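Long-range contacts in protein CT_858 (Chlamydia trachomatis, PDB 3DOR), which probably acts as a secreted serine-type endopeptidase, combining a PDZ domain with an S41-family peptidase domain in a dimer: residues 18-24 against 512-516; 364-368 against 433-439; 370-375 against 422-426; 378-382 against 418-423. Numbering follows the deposited sequence.

Interaction 1 of 4, residues 18-24 against 512-516; sequences LQVKYAP and LTGSL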
# COMPACT_ATOMS: atom_id res chain seq x y z
N LEU B 18 14.35 -6.17 11.61
CA LEU B 18 15.24 -7.30 11.36
C LEU B 18 15.09 -8.44 12.36
O LEU B 18 15.54 -9.56 12.09
CB LEU B 18 16.69 -6.81 11.33
CG LEU B 18 16.97 -5.81 10.22
CD1 LEU B 18 18.44 -5.46 10.20
CD2 LEU B 18 16.54 -6.39 8.88
N GLN B 19 14.49 -8.18 13.52
CA GLN B 19 14.30 -9.23 14.50
C GLN B 19 12.88 -9.77 14.50
O GLN B 19 12.61 -10.87 14.98
CB GLN B 19 14.64 -8.72 15.91
CG GLN B 19 16.11 -8.41 16.05
CD GLN B 19 16.55 -8.34 17.48
OE1 GLN B 19 16.15 -7.45 18.23
NE2 GLN B 19 17.39 -9.29 17.89
N VAL B 20 11.96 -9.00 13.93
CA VAL B 20 10.57 -9.40 13.90
C VAL B 20 10.07 -9.94 12.56
O VAL B 20 9.18 -10.79 12.53
CB VAL B 20 9.68 -8.21 14.34
CG1 VAL B 20 8.22 -8.51 14.08
CG2 VAL B 20 9.90 -7.94 15.82
N LYS B 21 10.65 -9.47 11.46
CA LYS B 21 10.21 -9.93 10.15
C LYS B 21 11.31 -10.17 9.10
O LYS B 21 11.09 -9.92 7.92
CB LYS B 21 9.21 -8.93 9.57
CG LYS B 21 7.76 -9.29 9.78
CD LYS B 21 7.41 -10.59 9.09
CE LYS B 21 5.99 -10.54 8.54
NZ LYS B 21 5.88 -9.62 7.35
N TYR B 22 12.48 -10.64 9.52
CA TYR B 22 13.53 -10.91 8.54
C TYR B 22 13.93 -12.37 8.69
O TYR B 22 14.79 -12.72 9.51
CB TYR B 22 14.72 -10.00 8.76
CG TYR B 22 15.76 -10.14 7.67
CD1 TYR B 22 15.50 -9.70 6.37
CD2 TYR B 22 16.98 -10.75 7.93
CE1 TYR B 22 16.43 -9.87 5.36
CE2 TYR B 22 17.91 -10.93 6.93
CZ TYR B 22 17.64 -10.50 5.64
OH TYR B 22 18.55 -10.74 4.64
N ALA B 23 13.29 -13.22 7.90
CA ALA B 23 13.51 -14.66 7.94
C ALA B 23 14.94 -15.15 7.75
O ALA B 23 15.35 -16.10 8.41
CB ALA B 23 12.59 -15.36 6.95
N PRO B 24 15.70 -14.53 6.85
CA PRO B 24 17.08 -15.01 6.65
C PRO B 24 18.12 -14.64 7.71
O PRO B 24 19.31 -14.89 7.52
CB PRO B 24 17.45 -14.48 5.26
CG PRO B 24 16.57 -13.31 5.08
CD PRO B 24 15.27 -13.65 5.75
N LEU B 512 12.35 -6.12 2.56
CA LEU B 512 12.95 -7.16 3.38
C LEU B 512 12.48 -8.53 2.90
O LEU B 512 11.61 -8.62 2.03
CB LEU B 512 12.56 -6.95 4.85
CG LEU B 512 13.13 -5.67 5.48
CD1 LEU B 512 12.51 -5.44 6.85
CD2 LEU B 512 14.66 -5.78 5.59
N THR B 513 13.05 -9.58 3.48
CA THR B 513 12.73 -10.96 3.10
C THR B 513 11.98 -11.68 4.21
O THR B 513 12.48 -11.77 5.34
CB THR B 513 14.03 -11.70 2.77
OG1 THR B 513 14.74 -10.93 1.79
CG2 THR B 513 13.75 -13.11 2.21
N GLY B 514 10.80 -12.19 3.89
CA GLY B 514 9.98 -12.86 4.88
C GLY B 514 10.02 -14.37 4.95
O GLY B 514 9.23 -14.97 5.69
N SER B 515 10.91 -15.00 4.19
CA SER B 515 11.01 -16.45 4.23
C SER B 515 12.34 -16.95 3.69
O SER B 515 13.10 -16.20 3.09
CB SER B 515 9.90 -17.07 3.39
OG SER B 515 10.19 -16.88 2.02
N LEU B 516 12.61 -18.23 3.92
CA LEU B 516 13.82 -18.87 3.41
C LEU B 516 13.37 -20.13 2.68
O LEU B 516 12.84 -21.05 3.29
CB LEU B 516 14.77 -19.28 4.53
CG LEU B 516 15.82 -18.29 5.03
CD1 LEU B 516 16.70 -18.99 6.05
CD2 LEU B 516 16.66 -17.76 3.87

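Interaction 2 of 4, residues 364-368 against 433-439; sequences PKHRM and LSTPIPL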
# COMPACT_ATOMS: atom_id res chain seq x y z
N PRO B 364 9.86 -26.50 -3.88
CA PRO B 364 10.61 -26.29 -2.65
C PRO B 364 9.67 -25.55 -1.69
O PRO B 364 8.82 -24.77 -2.12
CB PRO B 364 11.79 -25.43 -3.10
CG PRO B 364 11.26 -24.72 -4.30
CD PRO B 364 10.49 -25.78 -5.01
N LYS B 365 9.82 -25.80 -0.39
CA LYS B 365 8.98 -25.17 0.62
C LYS B 365 9.67 -23.97 1.23
O LYS B 365 10.86 -23.76 1.00
CB LYS B 365 8.63 -26.19 1.72
CG LYS B 365 7.78 -27.35 1.22
CD LYS B 365 7.45 -28.30 2.35
CE LYS B 365 6.56 -29.45 1.87
NZ LYS B 365 7.26 -30.29 0.85
N HIS B 366 8.94 -23.19 2.01
CA HIS B 366 9.50 -22.00 2.63
C HIS B 366 9.44 -21.95 4.16
O HIS B 366 8.41 -22.29 4.75
CB HIS B 366 8.80 -20.75 2.08
CG HIS B 366 9.20 -20.39 0.68
ND1 HIS B 366 9.77 -19.18 0.36
CD2 HIS B 366 9.10 -21.08 -0.48
CE1 HIS B 366 9.99 -19.13 -0.94
NE2 HIS B 366 9.60 -20.27 -1.47
N ARG B 367 10.54 -21.54 4.79
CA ARG B 367 10.58 -21.39 6.26
C ARG B 367 10.17 -19.93 6.44
O ARG B 367 10.84 -19.03 5.93
CB ARG B 367 12.01 -21.58 6.80
CG ARG B 367 12.75 -22.86 6.41
CD ARG B 367 12.52 -24.00 7.37
NE ARG B 367 12.72 -23.64 8.78
CZ ARG B 367 13.86 -23.73 9.45
NH1 ARG B 367 14.96 -24.17 8.87
NH2 ARG B 367 13.89 -23.39 10.74
N MET B 368 9.09 -19.68 7.17
CA MET B 368 8.59 -18.32 7.33
C MET B 368 8.68 -17.68 8.72
O MET B 368 8.66 -18.38 9.72
CB MET B 368 7.12 -18.29 6.88
CG MET B 368 6.89 -18.66 5.42
SD MET B 368 5.33 -19.56 5.18
CE MET B 368 4.14 -18.27 5.51
N LEU B 433 11.40 -18.95 12.56
CA LEU B 433 11.78 -19.55 11.29
C LEU B 433 11.06 -20.88 11.27
O LEU B 433 11.61 -21.93 11.63
CB LEU B 433 13.30 -19.76 11.20
CG LEU B 433 13.83 -20.23 9.83
CD1 LEU B 433 13.37 -19.27 8.73
CD2 LEU B 433 15.36 -20.30 9.85
N SER B 434 9.80 -20.82 10.85
CA SER B 434 8.92 -21.98 10.83
C SER B 434 9.43 -23.19 10.07
O SER B 434 10.35 -23.10 9.26
CB SER B 434 7.56 -21.59 10.26
OG SER B 434 7.61 -21.46 8.85
N THR B 435 8.80 -24.32 10.37
CA THR B 435 9.10 -25.57 9.70
C THR B 435 8.72 -25.26 8.25
O THR B 435 7.90 -24.38 8.01
CB THR B 435 8.21 -26.71 10.28
OG1 THR B 435 8.50 -27.94 9.61
CG2 THR B 435 6.74 -26.37 10.13
N PRO B 436 9.31 -25.95 7.27
CA PRO B 436 8.95 -25.64 5.88
C PRO B 436 7.48 -25.83 5.49
O PRO B 436 6.86 -26.87 5.74
CB PRO B 436 9.92 -26.52 5.06
CG PRO B 436 10.24 -27.65 5.98
CD PRO B 436 10.38 -26.97 7.32
N ILE B 437 6.94 -24.78 4.89
CA ILE B 437 5.55 -24.75 4.45
C ILE B 437 5.55 -24.23 3.01
O ILE B 437 6.14 -23.20 2.72
CB ILE B 437 4.72 -23.78 5.33
CG1 ILE B 437 4.78 -24.24 6.79
CG2 ILE B 437 3.29 -23.70 4.83
CD1 ILE B 437 4.00 -23.36 7.74
N PRO B 438 4.88 -24.94 2.09
CA PRO B 438 4.88 -24.44 0.71
C PRO B 438 4.03 -23.19 0.54
O PRO B 438 2.99 -23.05 1.18
CB PRO B 438 4.35 -25.63 -0.10
CG PRO B 438 3.46 -26.33 0.86
CD PRO B 438 4.18 -26.23 2.19
N LEU B 439 4.49 -22.27 -0.30
CA LEU B 439 3.75 -21.04 -0.53
C LEU B 439 2.38 -21.43 -1.06
O LEU B 439 2.26 -22.37 -1.85
CB LEU B 439 4.49 -20.15 -1.52
CG LEU B 439 5.90 -19.75 -1.07
CD1 LEU B 439 6.59 -18.88 -2.14
CD2 LEU B 439 5.79 -18.99 0.23
O HOH W 1 6.69 -23.18 -1.72

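Interaction 3 of 4, residues 370-375 against 422-426; sequences LTQDEV and VLNCW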
# COMPACT_ATOMS: atom_id res chain seq x y z
N LEU B 370 6.75 -15.41 11.33
CA LEU B 370 5.34 -15.07 11.50
C LEU B 370 4.98 -14.00 12.52
O LEU B 370 5.60 -13.89 13.57
CB LEU B 370 4.55 -16.35 11.82
CG LEU B 370 4.70 -17.55 10.86
CD1 LEU B 370 4.03 -18.78 11.46
CD2 LEU B 370 4.08 -17.21 9.50
N THR B 371 3.95 -13.23 12.17
CA THR B 371 3.38 -12.18 13.03
C THR B 371 1.87 -12.39 12.88
O THR B 371 1.42 -13.13 12.01
CB THR B 371 3.74 -10.73 12.57
OG1 THR B 371 3.16 -10.46 11.29
CG2 THR B 371 5.25 -10.54 12.50
N GLN B 372 1.06 -11.73 13.70
CA GLN B 372 -0.37 -11.94 13.58
C GLN B 372 -0.92 -11.50 12.20
O GLN B 372 -2.04 -11.87 11.82
CB GLN B 372 -1.14 -11.23 14.70
CG GLN B 372 -0.48 -10.02 15.32
CD GLN B 372 0.65 -10.35 16.29
OE1 GLN B 372 0.42 -10.82 17.40
NE2 GLN B 372 1.88 -10.08 15.87
N ASP B 373 -0.12 -10.79 11.40
CA ASP B 373 -0.56 -10.39 10.07
C ASP B 373 -0.70 -11.68 9.25
O ASP B 373 -1.70 -11.87 8.56
CB ASP B 373 0.49 -9.49 9.46
CG ASP B 373 0.10 -8.97 8.06
OD1 ASP B 373 0.80 -8.08 7.54
OD2 ASP B 373 -0.91 -9.41 7.44
N GLU B 374 0.31 -12.55 9.35
CA GLU B 374 0.25 -13.81 8.62
C GLU B 374 -0.84 -14.72 9.14
O GLU B 374 -1.40 -15.52 8.38
CB GLU B 374 1.61 -14.53 8.65
CG GLU B 374 2.69 -13.83 7.84
CD GLU B 374 3.10 -12.48 8.43
OE1 GLU B 374 3.32 -11.53 7.64
OE2 GLU B 374 3.23 -12.36 9.68
N VAL B 375 -1.12 -14.60 10.43
CA VAL B 375 -2.15 -15.43 11.04
C VAL B 375 -3.50 -15.07 10.46
O VAL B 375 -4.28 -15.95 10.14
CB VAL B 375 -2.19 -15.26 12.57
CG1 VAL B 375 -3.33 -16.06 13.15
CG2 VAL B 375 -0.86 -15.72 13.19
N VAL B 422 0.06 -22.71 9.01
CA VAL B 422 0.48 -21.43 9.57
C VAL B 422 -0.10 -21.29 10.98
O VAL B 422 0.60 -20.94 11.92
CB VAL B 422 0.03 -20.25 8.69
CG1 VAL B 422 0.34 -18.92 9.38
CG2 VAL B 422 0.75 -20.31 7.35
N LEU B 423 -1.40 -21.57 11.12
CA LEU B 423 -2.05 -21.47 12.42
C LEU B 423 -1.41 -22.44 13.42
O LEU B 423 -1.27 -22.12 14.60
CB LEU B 423 -3.54 -21.79 12.29
CG LEU B 423 -4.41 -20.79 11.53
CD1 LEU B 423 -5.82 -21.36 11.37
CD2 LEU B 423 -4.45 -19.46 12.29
N ASN B 424 -1.02 -23.61 12.93
CA ASN B 424 -0.40 -24.62 13.78
C ASN B 424 0.97 -24.13 14.25
O ASN B 424 1.32 -24.29 15.42
CB ASN B 424 -0.28 -25.94 13.02
CG ASN B 424 0.01 -27.12 13.94
OD1 ASN B 424 -0.77 -27.42 14.84
ND2 ASN B 424 1.13 -27.79 13.71
N CYS B 425 1.75 -23.54 13.35
CA CYS B 425 3.06 -23.02 13.72
C CYS B 425 2.92 -21.91 14.75
O CYS B 425 3.67 -21.84 15.72
CB CYS B 425 3.79 -22.46 12.50
SG CYS B 425 4.43 -23.71 11.43
N TRP B 426 1.95 -21.03 14.52
CA TRP B 426 1.72 -19.93 15.44
C TRP B 426 1.39 -20.42 16.84
O TRP B 426 1.98 -19.96 17.82
CB TRP B 426 0.59 -19.03 14.92
CG TRP B 426 0.33 -17.83 15.79
CD1 TRP B 426 -0.72 -17.65 16.64
CD2 TRP B 426 1.12 -16.64 15.86
NE1 TRP B 426 -0.64 -16.41 17.24
CE2 TRP B 426 0.48 -15.77 16.77
CE3 TRP B 426 2.30 -16.21 15.24
CZ2 TRP B 426 0.98 -14.50 17.08
CZ3 TRP B 426 2.80 -14.95 15.54
CH2 TRP B 426 2.14 -14.10 16.45

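Interaction 4 of 4, residues 378-382 against 418-423; sequences ALDWL and FGRQVL. With SO4 (sulfate ion), chain P.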
# COMPACT_ATOMS: atom_id res chain seq x y z
N ALA B 378 -4.02 -16.60 7.08
CA ALA B 378 -4.35 -18.02 7.19
C ALA B 378 -5.84 -18.20 7.49
O ALA B 378 -6.51 -19.02 6.85
CB ALA B 378 -3.50 -18.66 8.29
N LEU B 379 -6.34 -17.44 8.46
CA LEU B 379 -7.74 -17.50 8.84
C LEU B 379 -8.62 -17.14 7.64
O LEU B 379 -9.62 -17.82 7.37
CB LEU B 379 -8.02 -16.52 9.99
CG LEU B 379 -7.44 -16.84 11.37
CD1 LEU B 379 -7.63 -15.66 12.31
CD2 LEU B 379 -8.12 -18.08 11.93
N ASP B 380 -8.26 -16.09 6.93
CA ASP B 380 -9.05 -15.67 5.78
C ASP B 380 -9.12 -16.74 4.69
O ASP B 380 -10.20 -16.99 4.14
CB ASP B 380 -8.52 -14.35 5.22
CG ASP B 380 -8.68 -13.21 6.21
OD1 ASP B 380 -9.52 -13.34 7.12
OD2 ASP B 380 -7.98 -12.18 6.07
N TRP B 381 -8.00 -17.37 4.38
CA TRP B 381 -8.02 -18.43 3.38
C TRP B 381 -9.04 -19.49 3.81
O TRP B 381 -9.82 -19.98 2.99
CB TRP B 381 -6.65 -19.10 3.24
CG TRP B 381 -5.65 -18.36 2.40
CD1 TRP B 381 -4.44 -17.87 2.80
CD2 TRP B 381 -5.79 -18.02 1.01
NE1 TRP B 381 -3.80 -17.26 1.74
CE2 TRP B 381 -4.61 -17.33 0.63
CE3 TRP B 381 -6.79 -18.23 0.05
CZ2 TRP B 381 -4.41 -16.85 -0.67
CZ3 TRP B 381 -6.59 -17.76 -1.24
CH2 TRP B 381 -5.40 -17.07 -1.59
N LEU B 382 -9.02 -19.83 5.09
CA LEU B 382 -9.93 -20.85 5.60
C LEU B 382 -11.39 -20.43 5.55
O LEU B 382 -12.24 -21.23 5.16
CB LEU B 382 -9.52 -21.26 7.02
CG LEU B 382 -8.26 -22.14 7.09
CD1 LEU B 382 -7.74 -22.21 8.52
CD2 LEU B 382 -8.58 -23.53 6.57
N PHE B 418 -2.51 -24.73 3.77
CA PHE B 418 -1.59 -23.64 4.08
C PHE B 418 -2.05 -22.92 5.35
O PHE B 418 -1.26 -22.66 6.25
CB PHE B 418 -1.55 -22.64 2.92
CG PHE B 418 -0.76 -21.39 3.21
CD1 PHE B 418 0.63 -21.38 3.08
CD2 PHE B 418 -1.40 -20.24 3.65
CE1 PHE B 418 1.37 -20.24 3.37
CE2 PHE B 418 -0.67 -19.09 3.94
CZ PHE B 418 0.72 -19.09 3.80
N GLY B 419 -3.33 -22.56 5.39
CA GLY B 419 -3.86 -21.87 6.55
C GLY B 419 -3.65 -22.65 7.83
O GLY B 419 -3.18 -22.11 8.83
N ARG B 420 -3.99 -23.94 7.80
CA ARG B 420 -3.82 -24.78 8.98
C ARG B 420 -2.37 -24.87 9.45
O ARG B 420 -2.12 -24.82 10.66
CB ARG B 420 -4.30 -26.20 8.71
CG ARG B 420 -5.76 -26.32 8.38
CD ARG B 420 -6.08 -27.77 8.05
NE ARG B 420 -7.25 -27.86 7.18
CZ ARG B 420 -7.26 -28.53 6.04
NH1 ARG B 420 -6.17 -29.16 5.62
NH2 ARG B 420 -8.37 -28.56 5.31
N GLN B 421 -1.43 -25.01 8.52
CA GLN B 421 -0.03 -25.13 8.91
C GLN B 421 0.49 -23.85 9.54
O GLN B 421 1.28 -23.89 10.48
CB GLN B 421 0.84 -25.52 7.71
CG GLN B 421 0.55 -26.90 7.15
CD GLN B 421 1.42 -27.22 5.94
OE1 GLN B 421 2.65 -27.19 6.03
NE2 GLN B 421 0.79 -27.52 4.81
N VAL B 422 0.06 -22.71 9.01
CA VAL B 422 0.48 -21.43 9.57
C VAL B 422 -0.10 -21.29 10.98
O VAL B 422 0.60 -20.94 11.92
CB VAL B 422 0.03 -20.25 8.69
CG1 VAL B 422 0.34 -18.92 9.38
CG2 VAL B 422 0.75 -20.31 7.35
N LEU B 423 -1.40 -21.57 11.12
CA LEU B 423 -2.05 -21.47 12.42
C LEU B 423 -1.41 -22.44 13.42
O LEU B 423 -1.27 -22.12 14.60
CB LEU B 423 -3.54 -21.79 12.29
CG LEU B 423 -4.41 -20.79 11.53
CD1 LEU B 423 -5.82 -21.36 11.37
CD2 LEU B 423 -4.45 -19.46 12.29
S SO4 P . -2.64 -30.27 6.90
O1 SO4 P . -1.19 -29.95 6.65
O2 SO4 P . -3.37 -30.27 5.59
O3 SO4 P . -2.80 -31.64 7.51
O4 SO4 P . -3.17 -29.24 7.85

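Interaction 1 of 4, residues 18-24 against 512-516
Leu512 opens the contact: its CD2 packs on Leu18 CD2 (3.8 Å) and on Tyr22 CD1 (4.1 Å), so that the end of helix 2-20 and the turn after it share one apolar patch with the strand. At Thr513 the backbone takes over. Its carbonyl O accepts the one hydrogen bond between the segments, from Ala23 N (3.1 Å), and also a CA-H...O contact from Tyr22 CA (3.5 Å). The Thr513 side chain lies against Pro24, with CB 3.8 Å from Pro24 CD, and its OG1 shares Asp71 as a hydrogen-bond partner with Tyr22 OH. Gly514 follows where the strand is interrupted; here Ala23 CB presses on the main chain, 3.4 Å from Gly514 C and 3.3 Å from Ser515 N. Ser515 directs its CB away, and its OG bonds to His366. Leu516 ends the walk with CD2 3.6 Å from Pro24 CB. The contact thus joins the linker between helices 2-20 and 25-32, Pro24 being the N-cap residue of the latter, to strand 507-518 of an antiparallel sheet. On that strand Leu512 and Gly514 form backbone hydrogen bonds with Phe497 and Phe495, and Leu516 with Arg367.

Interaction 2 of 4, residues 364-368 against 433-439
Two backbone bonds, His366 N to Ile437 O and Ile437 N to His366 O (both 2.9 Å), make a single antiparallel bridge, a hydrogen-bonded pair. Further along, Ser434 N donates to Met368 O (2.9 Å), while Ser434 OG accepts from Met368 N (2.9 Å) and donates to Thr435 O (3.1 Å), the hydroxyl standing in for a main-chain acceptor. Arg367 reaches back to two carbonyls: NE to Ser434 O (a very short 2.5 Å) and NH2 to Leu433 O (2.8 Å). At the other end a water links Pro364 O and Leu439 N (2.7 and 2.8 Å). Around this polar core, Leu439 CD1 sits over the face of the His366 imidazole, 3.6 Å from its centroid, in a CH-pi contact, and Lys365 CB packs on Pro436 CB (3.6 Å). Arg367 NH2 also bonds to Gln205 O of the second subunit. Main-chain groups take part in all these hydrogen bonds; the Ser434 hydroxyl and Arg367 guanidinium extend the pairing beyond the single bridge, holding the irregular loop along the strand without a continuous ladder.

Interaction 3 of 4, residues 370-375 against 422-426
Trp426 lies with one indole face under Val375, whose CG2 is 3.6 Å from the centroid of the five-membered ring and close to the ring normal, a CH-pi contact; the nearest ring atom, Trp426 CD2, is 3.4 Å from Val375 CG2. The main chain before helix 372-384 borders the same indole: Leu370 O meets it near its plane, 3.6 Å from Trp426 CZ3, and Thr371 CA is 3.8 Å from that atom. Leu370 points toward helix 409-428, where its CD1 rests on Cys425 CB (3.8 Å) and its CD2 on Val422 CG1 (4.1 Å). One turn into the first helix, Val375 CG1 reaches Leu423 CD2 (3.7 Å). The helix start is held by a capping box: Thr371 is the N-cap, its OG1 accepting weakly from Asp373 N (3.3 Å), while Glu374 OE2 accepts from Thr371 N (2.7 Å) and Thr371 OG1 (2.5 Å). The indole nitrogen, Trp426 NE1, bonds to Gly192 O of the second subunit, which places this contact at the dimer interface. No hydrogen bond crosses between the segments, so they are joined by apolar and CH-pi packing, with the polar bonds spent on the cap and the neighbouring subunit.

Interaction 4 of 4, residues 378-382 against 418-423
Helix geometry comes first: the axes of 378-382 and 418-423 approach to 8.2 Å, with their N-to-C directions 148° apart, so the two helices run roughly antiparallel. Such closeness depends on small residues at the crossing. The CA atoms of Ala378 and Gly419 are just 3.9 Å apart, and Ala378 CB lies 3.5 Å from Gly419 O; a CB on Gly419 would clash with Ala378 O and crowd Leu382 CG. Aliphatic contacts surround this point. Ala378 CB touches Val422 CB (3.9 Å) and Leu423 CG (4.0 Å), and Leu423 packs against both Leu382 and Leu379, its CD1 3.5 Å from Leu382 CD1 and its CD2 3.9 Å from Leu379 CD2. Leu382 CD1 also lies over the Gly419 backbone, 4.2 Å from Gly419 C. The aromatic contribution is an oblique pair, Trp381 and Phe418, with Trp381 CD1 3.9 Å from Phe418 CD2. Polar interactions lie at the margin: Arg420 directs its CB away from the other helix, and its NH1 makes a weak hydrogen bond to O2 of a sulfate (3.0 Å), probably from the crystallisation liquor, which Ser417 also binds. With no hydrogen bond between the segments, this antiparallel helix pair is held by apolar side-chain packing, and its close spacing follows from the alanine-glycine contact.

In the fold
Interactions 3 and 4 are successive parts of one helix pair, 372-384 against 409-428, with centres 8 Å apart and Val422 and Leu423 in common. Interaction 2 lies beneath that pair, its centre 12 Å from that of interaction 3 and 13 Å from that of interaction 4; Ile437 CD1 meets Cys425 SG at 3.7 Å and Met368 CE meets Phe418 CZ at 3.9 Å. Interactions 1 and 2 meet on neighbouring strands of one sheet, where Arg367 N and Leu516 O are 2.8 Å apart, as probable hydrogen-bond partners. Interactions 2, 3 and 4 are nested within the loop that interaction 1 closes, and all four have residues within reach of the second subunit.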